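Local coordinates for VgrG protein (Vibrio cholerae, PDB 4DTH) that probably cross-links actin in target cells through its toxin domain, which binds ATP and magnesium ions, at residues A[20-31]-A[88-99]; A[205-216]-A[297-305]. All coordinates share one frame; numbering follows the deposited sequence.

Contact 1: residues A[20-31]-A[88-99]; sequences FPKSSIGIENEL and TVELVSYPCEMD. With MG (magnesium ion), chain E; ATP (adenosine-5'-triphosphate), chain B.
Pro-95 touches two flat groups on different flanks. Its CG sits over one face of the adenine, 3.5 Å from ATP C5, and lies 3.8 Å from Phe-20 CE2, the two side chains crossing at about a right angle. At the adenine's edge Ser-24 OG donates to ATP N1 over 2.6 Å; with OG held between backbone N and carbonyl (chi1 54°), the hydroxyl lies close to the base plane. The antiparallel segments pair as two ladders, Ser-24 and Ile-25 against Glu-97 and Cys-96, Glu-28 to Glu-30 against Val-92 to Glu-90. Where the register shifts by one, Ser-93 OG accepts the amide of Ile-27 N (2.8 Å), while Ser-93 O takes the ribose hydroxyl ATP O2' at 2.6 Å. Further along, Glu-28 OE2 binds one magnesium at 2.6 Å and Glu-90 OE1 stands 2.9 Å from that ion; a second magnesium is held by Glu-28, Gln-174 and Glu-351. At the other end, beyond the adenine, Lys-22 NZ forms a salt bridge to the syn lone pair of Asp-99 OD2 (2.6 Å). One strand pair thus reads base, sugar and metal in turn, and magnesium probably offsets the crowding of the two carboxylates.

Contact 2: residues A[205-216]-A[297-305]; sequences LKSQFASLTSAE and AVMKHIKPQ
The helix ending at Leu-212 and the helix of 297-305 are steeply crossed, their short axes at 109° and no nearer than 11.5 Å, so side chains bridge the gap, and Phe-209 comes closest in backbone to His-301. The two rings form an edge-to-face pair, Phe-209 supplying the edge and His-301 the face, with planes 81° apart. Thr-213 CG2 fills the corner beside this pair: it makes a CH-pi contact, 4.0 Å from the His-301 centroid and on the side where Phe-209 approaches, and also lies over the rim of one Phe-209 face. His-301 ND1 donates to Ala-297 O (2.7 Å) in the ring plane, which sets the ring's rotation; NE2 also lies within hydrogen-bonding distance of a water near Leu-212 O. Phe-209, its CG opposite the backbone N (chi1 -175°), reaches on to Val-298, Phe-209 CZ lying 3.9 Å from Val-298 CG2. Leu-212 slides alongside His-301, Leu-212 CD1 being 3.9 Å from His-301 CD2, and also touches Gln-305. The poorly ordered Glu-216 brings OE2 to the edge of His-301. Behind this junction Phe-209 meets Phe-228 of helix 221-245, Leu-218 covers Phe-209 and Thr-213, and Ile-302 packs between helices 221-245 and 312-323.

Both contacts belong to the actin cross-linking domain, yet only contact 1 lies at the ATP and magnesium sites. Contact 1 lies about 9 Å from the centre of the chain and supplies nine of the nineteen residues of the ATP pocket, together with ligands for both magnesium ions. Contact 2 sits about 31 Å from that centre, in the helical part of the fold, and holds no residue of the metal sites. The centres of contact 1 and contact 2 are about 36 Å apart, and the nearest atoms of contact 1 and contact 2 about 18 Å, so they do not touch. In sequence contact 1 closes before contact 2 opens, and strand 173-180, which pairs with strand 24-30 of contact 1, is traversed on the way to helix 204-212.

Contact 1: residues A[20-31]-A[88-99]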
loop_
_atom_site.group_PDB
_atom_site.type_symbol
_atom_site.label_atom_id
_atom_site.label_comp_id
_atom_site.label_asym_id
_atom_site.label_seq_id
_atom_site.Cartn_x
_atom_site.Cartn_y
_atom_site.Cartn_z
ATOM N N PHE A 20 -3.824 2.516 -16.072
ATOM C CA PHE A 20 -3.173 3.803 -16.335
ATOM C C PHE A 20 -2.303 3.707 -17.576
ATOM O O PHE A 20 -1.713 2.653 -17.813
ATOM C CB PHE A 20 -2.378 4.314 -15.120
ATOM C CG PHE A 20 -3.324 4.718 -14.009
ATOM C CD1 PHE A 20 -3.933 5.970 -14.010
ATOM C CD2 PHE A 20 -3.672 3.818 -13.006
ATOM C CE1 PHE A 20 -4.860 6.321 -13.013
ATOM C CE2 PHE A 20 -4.599 4.170 -12.009
ATOM C CZ PHE A 20 -5.183 5.419 -12.019
ATOM N N PRO A 21 -2.211 4.785 -18.395
ATOM C CA PRO A 21 -1.369 4.698 -19.606
ATOM C C PRO A 21 0.106 4.440 -19.302
ATOM O O PRO A 21 0.763 3.690 -20.028
ATOM C CB PRO A 21 -1.555 6.064 -20.277
ATOM C CG PRO A 21 -2.034 6.969 -19.182
ATOM C CD PRO A 21 -2.860 6.112 -18.280
ATOM N N LYS A 22 0.616 5.047 -18.200
ATOM C CA LYS A 22 2.012 4.929 -17.790
ATOM C C LYS A 22 2.052 4.699 -16.274
ATOM O O LYS A 22 1.122 4.106 -15.723
ATOM C CB LYS A 22 2.794 6.207 -18.180
ATOM C CG LYS A 22 2.864 6.476 -19.688
ATOM C CD LYS A 22 3.389 7.876 -19.969
ATOM C CE LYS A 22 2.307 8.929 -19.942
ATOM N NZ LYS A 22 2.870 10.294 -19.808
ATOM N N SER A 23 3.103 5.205 -15.609
ATOM C CA SER A 23 3.242 5.056 -14.163
ATOM C C SER A 23 2.156 5.781 -13.389
ATOM O O SER A 23 1.687 6.839 -13.821
ATOM C CB SER A 23 4.626 5.471 -13.683
ATOM O OG SER A 23 4.881 6.832 -13.978
ATOM N N SER A 24 1.733 5.183 -12.264
ATOM C CA SER A 24 0.672 5.735 -11.425
ATOM C C SER A 24 1.116 5.930 -9.980
ATOM O O SER A 24 2.089 5.311 -9.536
ATOM C CB SER A 24 -0.551 4.830 -11.474
ATOM O OG SER A 24 -0.164 3.512 -11.126
ATOM N N ILE A 25 0.387 6.785 -9.241
ATOM C CA ILE A 25 0.703 7.044 -7.849
ATOM C C ILE A 25 -0.562 7.178 -7.014
ATOM O O ILE A 25 -1.538 7.785 -7.456
ATOM C CB ILE A 25 1.668 8.261 -7.677
ATOM C CG1 ILE A 25 2.164 8.417 -6.219
ATOM C CG2 ILE A 25 1.064 9.569 -8.222
ATOM C CD1 ILE A 25 3.521 9.049 -6.056
ATOM N N GLY A 26 -0.501 6.608 -5.823
ATOM C CA GLY A 26 -1.535 6.701 -4.805
ATOM C C GLY A 26 -0.897 7.132 -3.505
ATOM O O GLY A 26 0.310 6.946 -3.316
ATOM N N ILE A 27 -1.680 7.755 -2.617
ATOM C CA ILE A 27 -1.156 8.227 -1.333
ATOM C C ILE A 27 -2.064 7.783 -0.186
ATOM O O ILE A 27 -3.267 7.606 -0.379
ATOM C CB ILE A 27 -0.864 9.761 -1.287
ATOM C CG1 ILE A 27 -2.164 10.601 -1.474
ATOM C CG2 ILE A 27 0.246 10.172 -2.290
ATOM C CD1 ILE A 27 -2.043 12.128 -1.156
ATOM N N GLU A 28 -1.469 7.595 0.994
ATOM C CA GLU A 28 -2.147 7.216 2.234
ATOM C C GLU A 28 -1.767 8.258 3.243
ATOM O O GLU A 28 -0.590 8.614 3.357
ATOM C CB GLU A 28 -1.728 5.822 2.704
ATOM C CG GLU A 28 -2.236 4.710 1.811
ATOM C CD GLU A 28 -1.560 3.376 2.059
ATOM O OE1 GLU A 28 -0.327 3.277 1.860
ATOM O OE2 GLU A 28 -2.269 2.428 2.459
ATOM N N ASN A 29 -2.759 8.799 3.940
ATOM C CA ASN A 29 -2.539 9.925 4.823
ATOM C C ASN A 29 -3.356 9.800 6.108
ATOM O O ASN A 29 -4.561 10.079 6.112
ATOM C CB ASN A 29 -2.959 11.165 4.014
ATOM C CG ASN A 29 -2.714 12.506 4.626
ATOM O OD1 ASN A 29 -3.404 13.479 4.295
ATOM N ND2 ASN A 29 -1.708 12.605 5.456
ATOM N N GLU A 30 -2.688 9.370 7.194
ATOM C CA GLU A 30 -3.344 9.200 8.493
ATOM C C GLU A 30 -3.482 10.560 9.173
ATOM O O GLU A 30 -2.523 11.320 9.248
ATOM C CB GLU A 30 -2.576 8.202 9.368
ATOM C CG GLU A 30 -3.340 7.708 10.585
ATOM C CD GLU A 30 -2.525 6.829 11.517
ATOM O OE1 GLU A 30 -3.140 6.167 12.380
ATOM O OE2 GLU A 30 -1.281 6.790 11.382
ATOM N N LEU A 31 -4.683 10.879 9.626
ATOM C CA LEU A 31 -4.945 12.170 10.262
ATOM C C LEU A 31 -4.692 12.138 11.762
ATOM O O LEU A 31 -4.879 11.103 12.406
ATOM C CB LEU A 31 -6.394 12.611 10.000
ATOM C CG LEU A 31 -6.863 12.729 8.547
ATOM C CD1 LEU A 31 -8.285 13.169 8.495
ATOM C CD2 LEU A 31 -5.983 13.695 7.722
ATOM N N THR A 88 -8.222 5.393 14.057
ATOM C CA THR A 88 -7.707 6.624 13.467
ATOM C C THR A 88 -8.331 6.685 12.049
ATOM O O THR A 88 -8.821 5.668 11.539
ATOM C CB THR A 88 -6.172 6.625 13.407
ATOM O OG1 THR A 88 -5.728 5.504 12.637
ATOM C CG2 THR A 88 -5.532 6.605 14.795
ATOM N N VAL A 89 -8.338 7.865 11.446
ATOM C CA VAL A 89 -8.872 8.075 10.107
ATOM C C VAL A 89 -7.706 8.199 9.142
ATOM O O VAL A 89 -6.771 8.971 9.374
ATOM C CB VAL A 89 -9.814 9.301 10.022
ATOM C CG1 VAL A 89 -10.132 9.665 8.570
ATOM C CG2 VAL A 89 -11.099 9.067 10.807
ATOM N N GLU A 90 -7.772 7.449 8.041
ATOM C CA GLU A 90 -6.759 7.523 7.008
ATOM C C GLU A 90 -7.409 7.898 5.682
ATOM O O GLU A 90 -8.391 7.269 5.272
ATOM C CB GLU A 90 -6.002 6.200 6.898
ATOM C CG GLU A 90 -4.874 6.242 5.877
ATOM C CD GLU A 90 -4.174 4.913 5.712
ATOM O OE1 GLU A 90 -4.877 3.888 5.561
ATOM O OE2 GLU A 90 -2.924 4.898 5.706
ATOM N N LEU A 91 -6.866 8.924 5.026
ATOM C CA LEU A 91 -7.347 9.379 3.718
ATOM C C LEU A 91 -6.494 8.671 2.675
ATOM O O LEU A 91 -5.263 8.738 2.730
ATOM C CB LEU A 91 -7.280 10.913 3.572
ATOM C CG LEU A 91 -7.932 11.754 4.694
ATOM C CD1 LEU A 91 -7.932 13.224 4.329
ATOM C CD2 LEU A 91 -9.355 11.276 5.010
ATOM N N VAL A 92 -7.156 7.902 1.796
ATOM C CA VAL A 92 -6.482 7.046 0.803
ATOM C C VAL A 92 -6.874 7.517 -0.591
ATOM O O VAL A 92 -8.038 7.395 -0.977
ATOM C CB VAL A 92 -6.830 5.542 1.041
ATOM C CG1 VAL A 92 -6.143 4.649 0.010
ATOM C CG2 VAL A 92 -6.458 5.100 2.456
ATOM N N SER A 93 -5.922 8.077 -1.345
ATOM C CA SER A 93 -6.277 8.604 -2.660
ATOM C C SER A 93 -6.646 7.535 -3.676
ATOM O O SER A 93 -6.185 6.393 -3.576
ATOM C CB SER A 93 -5.159 9.481 -3.222
ATOM O OG SER A 93 -4.060 8.712 -3.695
ATOM N N TYR A 94 -7.480 7.919 -4.654
ATOM C CA TYR A 94 -7.745 7.108 -5.836
ATOM C C TYR A 94 -6.494 7.374 -6.678
ATOM O O TYR A 94 -6.087 8.539 -6.795
ATOM C CB TYR A 94 -9.013 7.581 -6.567
ATOM C CG TYR A 94 -10.263 7.059 -5.897
ATOM C CD1 TYR A 94 -10.818 7.719 -4.802
ATOM C CD2 TYR A 94 -10.847 5.862 -6.302
ATOM C CE1 TYR A 94 -11.945 7.222 -4.154
ATOM C CE2 TYR A 94 -11.974 5.352 -5.658
ATOM C CZ TYR A 94 -12.524 6.041 -4.585
ATOM O OH TYR A 94 -13.625 5.548 -3.928
ATOM N N PRO A 95 -5.787 6.339 -7.175
ATOM C CA PRO A 95 -4.551 6.604 -7.928
ATOM C C PRO A 95 -4.752 7.489 -9.147
ATOM O O PRO A 95 -5.865 7.562 -9.692
ATOM C CB PRO A 95 -4.077 5.204 -8.329
ATOM C CG PRO A 95 -5.348 4.366 -8.328
ATOM C CD PRO A 95 -6.077 4.890 -7.134
ATOM N N CYS A 96 -3.679 8.173 -9.558
ATOM C CA CYS A 96 -3.679 9.020 -10.743
ATOM C C CYS A 96 -2.366 8.826 -11.478
ATOM O O CYS A 96 -1.465 8.160 -10.962
ATOM C CB CYS A 96 -3.920 10.488 -10.388
ATOM S SG CYS A 96 -2.608 11.255 -9.396
ATOM N N GLU A 97 -2.255 9.378 -12.697
ATOM C CA GLU A 97 -1.010 9.299 -13.444
ATOM C C GLU A 97 0.030 10.131 -12.705
ATOM O O GLU A 97 -0.285 11.220 -12.225
ATOM C CB GLU A 97 -1.201 9.825 -14.875
ATOM C CG GLU A 97 -2.256 9.053 -15.653
ATOM C CD GLU A 97 -2.712 9.681 -16.956
ATOM O OE1 GLU A 97 -3.853 9.388 -17.377
ATOM O OE2 GLU A 97 -1.930 10.448 -17.564
ATOM N N MET A 98 1.252 9.596 -12.565
ATOM C CA MET A 98 2.349 10.262 -11.856
ATOM C C MET A 98 2.698 11.639 -12.387
ATOM O O MET A 98 3.075 12.507 -11.611
ATOM C CB MET A 98 3.605 9.387 -11.866
ATOM C CG MET A 98 3.666 8.462 -10.728
ATOM S SD MET A 98 5.324 7.811 -10.492
ATOM C CE MET A 98 5.978 8.987 -9.357
ATOM N N ASP A 99 2.567 11.841 -13.702
ATOM C CA ASP A 99 2.879 13.121 -14.332
ATOM C C ASP A 99 1.640 14.018 -14.526
ATOM O O ASP A 99 1.713 15.027 -15.235
ATOM C CB ASP A 99 3.645 12.894 -15.649
ATOM C CG ASP A 99 2.929 12.062 -16.697
ATOM O OD1 ASP A 99 1.751 11.693 -16.470
ATOM O OD2 ASP A 99 3.541 11.781 -17.741
HETATM MG MG MG E . -4.637 2.011 3.352
HETATM P PG ATP B . -1.936 -3.103 3.116
HETATM O O1G ATP B . -0.564 -2.520 2.993
HETATM O O2G ATP B . -2.000 -4.469 2.492
HETATM O O3G ATP B . -2.381 -3.213 4.546
HETATM P PB ATP B . -4.375 -2.062 1.990
HETATM O O1B ATP B . -4.852 -3.399 1.581
HETATM O O2B ATP B . -5.159 -1.623 3.203
HETATM O O3B ATP B . -2.924 -2.121 2.326
HETATM P PA ATP B . -4.393 -1.107 -0.675
HETATM O O1A ATP B . -3.899 -2.459 -1.014
HETATM O O2A ATP B . -5.744 -0.920 -1.372
HETATM O O3A ATP B . -4.586 -1.010 0.799
HETATM O "O5'" ATP B . -3.318 -0.026 -1.176
HETATM C "C5'" ATP B . -3.753 1.344 -1.168
HETATM C "C4'" ATP B . -2.740 2.269 -1.790
HETATM O "O4'" ATP B . -2.424 1.828 -3.142
HETATM C "C3'" ATP B . -3.238 3.707 -1.941
HETATM O "O3'" ATP B . -2.195 4.665 -1.773
HETATM C "C2'" ATP B . -3.779 3.703 -3.364
HETATM O "O2'" ATP B . -3.961 4.995 -3.918
HETATM C "C1'" ATP B . -2.686 2.898 -4.038
HETATM N N9 ATP B . -2.995 2.361 -5.366
HETATM C C8 ATP B . -4.020 1.517 -5.700
HETATM N N7 ATP B . -4.039 1.194 -6.971
HETATM C C5 ATP B . -2.956 1.874 -7.510
HETATM C C6 ATP B . -2.416 1.943 -8.810
HETATM N N6 ATP B . -2.920 1.289 -9.865
HETATM N N1 ATP B . -1.313 2.705 -8.992
HETATM C C2 ATP B . -0.790 3.348 -7.945
HETATM N N3 ATP B . -1.204 3.358 -6.680
HETATM C C4 ATP B . -2.304 2.600 -6.521
HETATM O O HOH W 1 2.938 9.022 -15.309
HETATM O O HOH W 2 -3.035 9.728 -6.021
HETATM O O HOH W 3 -7.418 10.005 12.875
#

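Contact 2: residues A[205-216]-A[297-305]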
loop_
_atom_site.group_PDB
_atom_site.type_symbol
_atom_site.label_atom_id
_atom_site.label_comp_id
_atom_site.label_asym_id
_atom_site.label_seq_id
_atom_site.Cartn_x
_atom_site.Cartn_y
_atom_site.Cartn_z
ATOM N N LEU A 205 22.183 -9.167 -10.468
ATOM C CA LEU A 205 21.537 -10.419 -10.868
ATOM C C LEU A 205 21.136 -10.471 -12.352
ATOM O O LEU A 205 21.011 -11.565 -12.905
ATOM C CB LEU A 205 20.340 -10.740 -9.960
ATOM C CG LEU A 205 20.696 -11.115 -8.536
ATOM C CD1 LEU A 205 19.469 -11.087 -7.663
ATOM C CD2 LEU A 205 21.395 -12.492 -8.465
ATOM N N LYS A 206 20.940 -9.308 -12.994
ATOM C CA LYS A 206 20.589 -9.264 -14.419
ATOM C C LYS A 206 21.706 -9.854 -15.274
ATOM O O LYS A 206 21.467 -10.790 -16.040
ATOM C CB LYS A 206 20.330 -7.835 -14.868
ATOM C CG LYS A 206 18.977 -7.337 -14.453
ATOM C CD LYS A 206 18.702 -6.081 -15.164
ATOM C CE LYS A 206 19.122 -4.931 -14.350
ATOM N NZ LYS A 206 19.425 -3.786 -15.224
ATOM N N SER A 207 22.933 -9.322 -15.104
ATOM C CA SER A 207 24.110 -9.792 -15.843
ATOM C C SER A 207 24.466 -11.223 -15.440
ATOM O O SER A 207 24.912 -12.004 -16.287
ATOM C CB SER A 207 25.299 -8.858 -15.645
ATOM O OG SER A 207 25.586 -8.657 -14.272
ATOM N N GLN A 208 24.203 -11.583 -14.167
ATOM C CA GLN A 208 24.442 -12.934 -13.680
ATOM C C GLN A 208 23.563 -13.923 -14.461
ATOM O O GLN A 208 24.092 -14.912 -14.954
ATOM C CB GLN A 208 24.171 -13.029 -12.165
ATOM C CG GLN A 208 24.693 -14.329 -11.536
ATOM C CD GLN A 208 26.168 -14.301 -11.130
ATOM O OE1 GLN A 208 26.653 -15.205 -10.447
ATOM N NE2 GLN A 208 26.920 -13.256 -11.500
ATOM N N PHE A 209 22.247 -13.606 -14.652
ATOM C CA PHE A 209 21.337 -14.499 -15.395
ATOM C C PHE A 209 21.840 -14.711 -16.836
ATOM O O PHE A 209 21.822 -15.835 -17.330
ATOM C CB PHE A 209 19.892 -13.953 -15.408
ATOM C CG PHE A 209 18.877 -14.874 -16.047
ATOM C CD1 PHE A 209 18.388 -15.977 -15.362
ATOM C CD2 PHE A 209 18.435 -14.655 -17.350
ATOM C CE1 PHE A 209 17.461 -16.831 -15.952
ATOM C CE2 PHE A 209 17.513 -15.510 -17.939
ATOM C CZ PHE A 209 17.034 -16.593 -17.243
ATOM N N ALA A 210 22.277 -13.630 -17.488
ATOM C CA ALA A 210 22.786 -13.662 -18.864
ATOM C C ALA A 210 23.956 -14.659 -19.001
ATOM O O ALA A 210 23.982 -15.427 -19.965
ATOM C CB ALA A 210 23.216 -12.267 -19.288
ATOM N N SER A 211 24.863 -14.697 -17.999
ATOM C CA SER A 211 26.009 -15.619 -17.941
ATOM C C SER A 211 25.587 -17.079 -17.803
ATOM O O SER A 211 26.230 -17.945 -18.389
ATOM C CB SER A 211 26.925 -15.266 -16.772
ATOM O OG SER A 211 27.479 -13.970 -16.909
ATOM N N LEU A 212 24.523 -17.350 -17.014
ATOM C CA LEU A 212 24.010 -18.698 -16.750
ATOM C C LEU A 212 23.269 -19.308 -17.930
ATOM O O LEU A 212 23.093 -20.529 -17.965
ATOM C CB LEU A 212 23.024 -18.670 -15.540
ATOM C CG LEU A 212 23.470 -18.010 -14.231
ATOM C CD1 LEU A 212 22.343 -17.951 -13.246
ATOM C CD2 LEU A 212 24.615 -18.756 -13.593
ATOM N N THR A 213 22.735 -18.457 -18.837
ATOM C CA THR A 213 21.846 -18.910 -19.913
ATOM C C THR A 213 22.342 -18.659 -21.348
ATOM O O THR A 213 21.516 -18.474 -22.243
ATOM C CB THR A 213 20.428 -18.328 -19.678
ATOM O OG1 THR A 213 20.524 -16.899 -19.634
ATOM C CG2 THR A 213 19.779 -18.850 -18.400
ATOM N N SER A 214 23.674 -18.692 -21.572
ATOM C CA SER A 214 24.310 -18.465 -22.892
ATOM C C SER A 214 23.946 -19.517 -23.947
ATOM O O SER A 214 23.751 -19.161 -25.109
ATOM C CB SER A 214 25.827 -18.409 -22.753
ATOM O OG SER A 214 26.249 -17.234 -22.084
ATOM N N ALA A 215 23.891 -20.805 -23.554
ATOM C CA ALA A 215 23.561 -21.922 -24.457
ATOM C C ALA A 215 22.065 -21.991 -24.711
ATOM O O ALA A 215 21.593 -22.798 -25.520
ATOM C CB ALA A 215 24.032 -23.237 -23.856
ATOM N N GLU A 216 21.319 -21.158 -23.985
ATOM C CA GLU A 216 19.878 -21.121 -24.077
ATOM C C GLU A 216 19.398 -20.126 -25.082
ATOM O O GLU A 216 19.911 -19.011 -25.176
ATOM C CB GLU A 216 19.258 -20.882 -22.714
ATOM C CG GLU A 216 19.482 -22.061 -21.788
ATOM C CD GLU A 216 18.741 -21.959 -20.480
ATOM O OE1 GLU A 216 17.507 -21.760 -20.515
ATOM O OE2 GLU A 216 19.382 -22.104 -19.413
ATOM N N ALA A 297 12.778 -21.240 -17.529
ATOM C CA ALA A 297 14.217 -20.956 -17.430
ATOM C C ALA A 297 14.526 -20.010 -16.264
ATOM O O ALA A 297 15.470 -20.258 -15.515
ATOM C CB ALA A 297 14.731 -20.371 -18.739
ATOM N N VAL A 298 13.707 -18.952 -16.079
ATOM C CA VAL A 298 13.877 -18.005 -14.970
ATOM C C VAL A 298 13.694 -18.740 -13.633
ATOM O O VAL A 298 14.581 -18.681 -12.776
ATOM C CB VAL A 298 12.918 -16.781 -15.090
ATOM C CG1 VAL A 298 12.852 -15.992 -13.782
ATOM C CG2 VAL A 298 13.314 -15.868 -16.245
ATOM N N MET A 299 12.540 -19.424 -13.459
ATOM C CA MET A 299 12.185 -20.126 -12.224
ATOM C C MET A 299 13.192 -21.188 -11.817
ATOM O O MET A 299 13.561 -21.252 -10.640
ATOM C CB MET A 299 10.752 -20.685 -12.275
ATOM C CG MET A 299 9.678 -19.605 -12.448
ATOM S SD MET A 299 9.876 -18.127 -11.411
ATOM C CE MET A 299 9.751 -18.818 -9.858
ATOM N N LYS A 300 13.657 -21.989 -12.788
ATOM C CA LYS A 300 14.644 -23.046 -12.565
ATOM C C LYS A 300 15.951 -22.477 -11.994
ATOM O O LYS A 300 16.548 -23.109 -11.124
ATOM C CB LYS A 300 14.903 -23.837 -13.868
ATOM C CG LYS A 300 14.366 -25.273 -13.844
ATOM C CD LYS A 300 13.346 -25.534 -14.952
ATOM C CE LYS A 300 12.725 -26.911 -14.901
ATOM N NZ LYS A 300 12.693 -27.531 -16.254
ATOM N N HIS A 301 16.354 -21.265 -12.426
ATOM C CA HIS A 301 17.588 -20.612 -11.972
ATOM C C HIS A 301 17.521 -19.908 -10.615
ATOM O O HIS A 301 18.570 -19.591 -10.045
ATOM C CB HIS A 301 18.150 -19.690 -13.058
ATOM C CG HIS A 301 18.791 -20.440 -14.179
ATOM N ND1 HIS A 301 18.069 -20.826 -15.294
ATOM C CD2 HIS A 301 20.067 -20.870 -14.315
ATOM C CE1 HIS A 301 18.928 -21.469 -16.074
ATOM N NE2 HIS A 301 20.145 -21.505 -15.533
ATOM N N ILE A 302 16.314 -19.682 -10.076
ATOM C CA ILE A 302 16.175 -19.020 -8.771
ATOM C C ILE A 302 16.606 -19.924 -7.606
ATOM O O ILE A 302 17.282 -19.438 -6.706
ATOM C CB ILE A 302 14.766 -18.412 -8.551
ATOM C CG1 ILE A 302 14.437 -17.378 -9.651
ATOM C CG2 ILE A 302 14.656 -17.766 -7.146
ATOM C CD1 ILE A 302 12.994 -16.817 -9.618
ATOM N N LYS A 303 16.170 -21.203 -7.603
ATOM C CA LYS A 303 16.459 -22.196 -6.543
ATOM C C LYS A 303 17.946 -22.171 -6.079
ATOM O O LYS A 303 18.172 -21.999 -4.876
ATOM C CB LYS A 303 16.041 -23.635 -6.962
ATOM C CG LYS A 303 14.545 -23.848 -7.245
ATOM C CD LYS A 303 14.237 -25.323 -7.614
ATOM C CE LYS A 303 12.781 -25.530 -7.977
ATOM N NZ LYS A 303 12.331 -26.940 -7.831
ATOM N N PRO A 304 18.965 -22.256 -6.979
ATOM C CA PRO A 304 20.359 -22.232 -6.490
ATOM C C PRO A 304 20.796 -20.914 -5.871
ATOM O O PRO A 304 21.698 -20.930 -5.039
ATOM C CB PRO A 304 21.208 -22.574 -7.727
ATOM C CG PRO A 304 20.265 -22.924 -8.801
ATOM C CD PRO A 304 18.905 -22.467 -8.442
ATOM N N GLN A 305 20.182 -19.790 -6.267
ATOM C CA GLN A 305 20.493 -18.480 -5.681
ATOM C C GLN A 305 20.111 -18.482 -4.190
ATOM O O GLN A 305 20.879 -17.995 -3.361
ATOM C CB GLN A 305 19.784 -17.348 -6.434
ATOM C CG GLN A 305 20.203 -17.240 -7.905
ATOM C CD GLN A 305 21.620 -16.762 -8.112
ATOM O OE1 GLN A 305 22.230 -16.101 -7.253
ATOM N NE2 GLN A 305 22.184 -17.097 -9.265
HETATM O O HOH W 4 21.879 -22.744 -17.166
#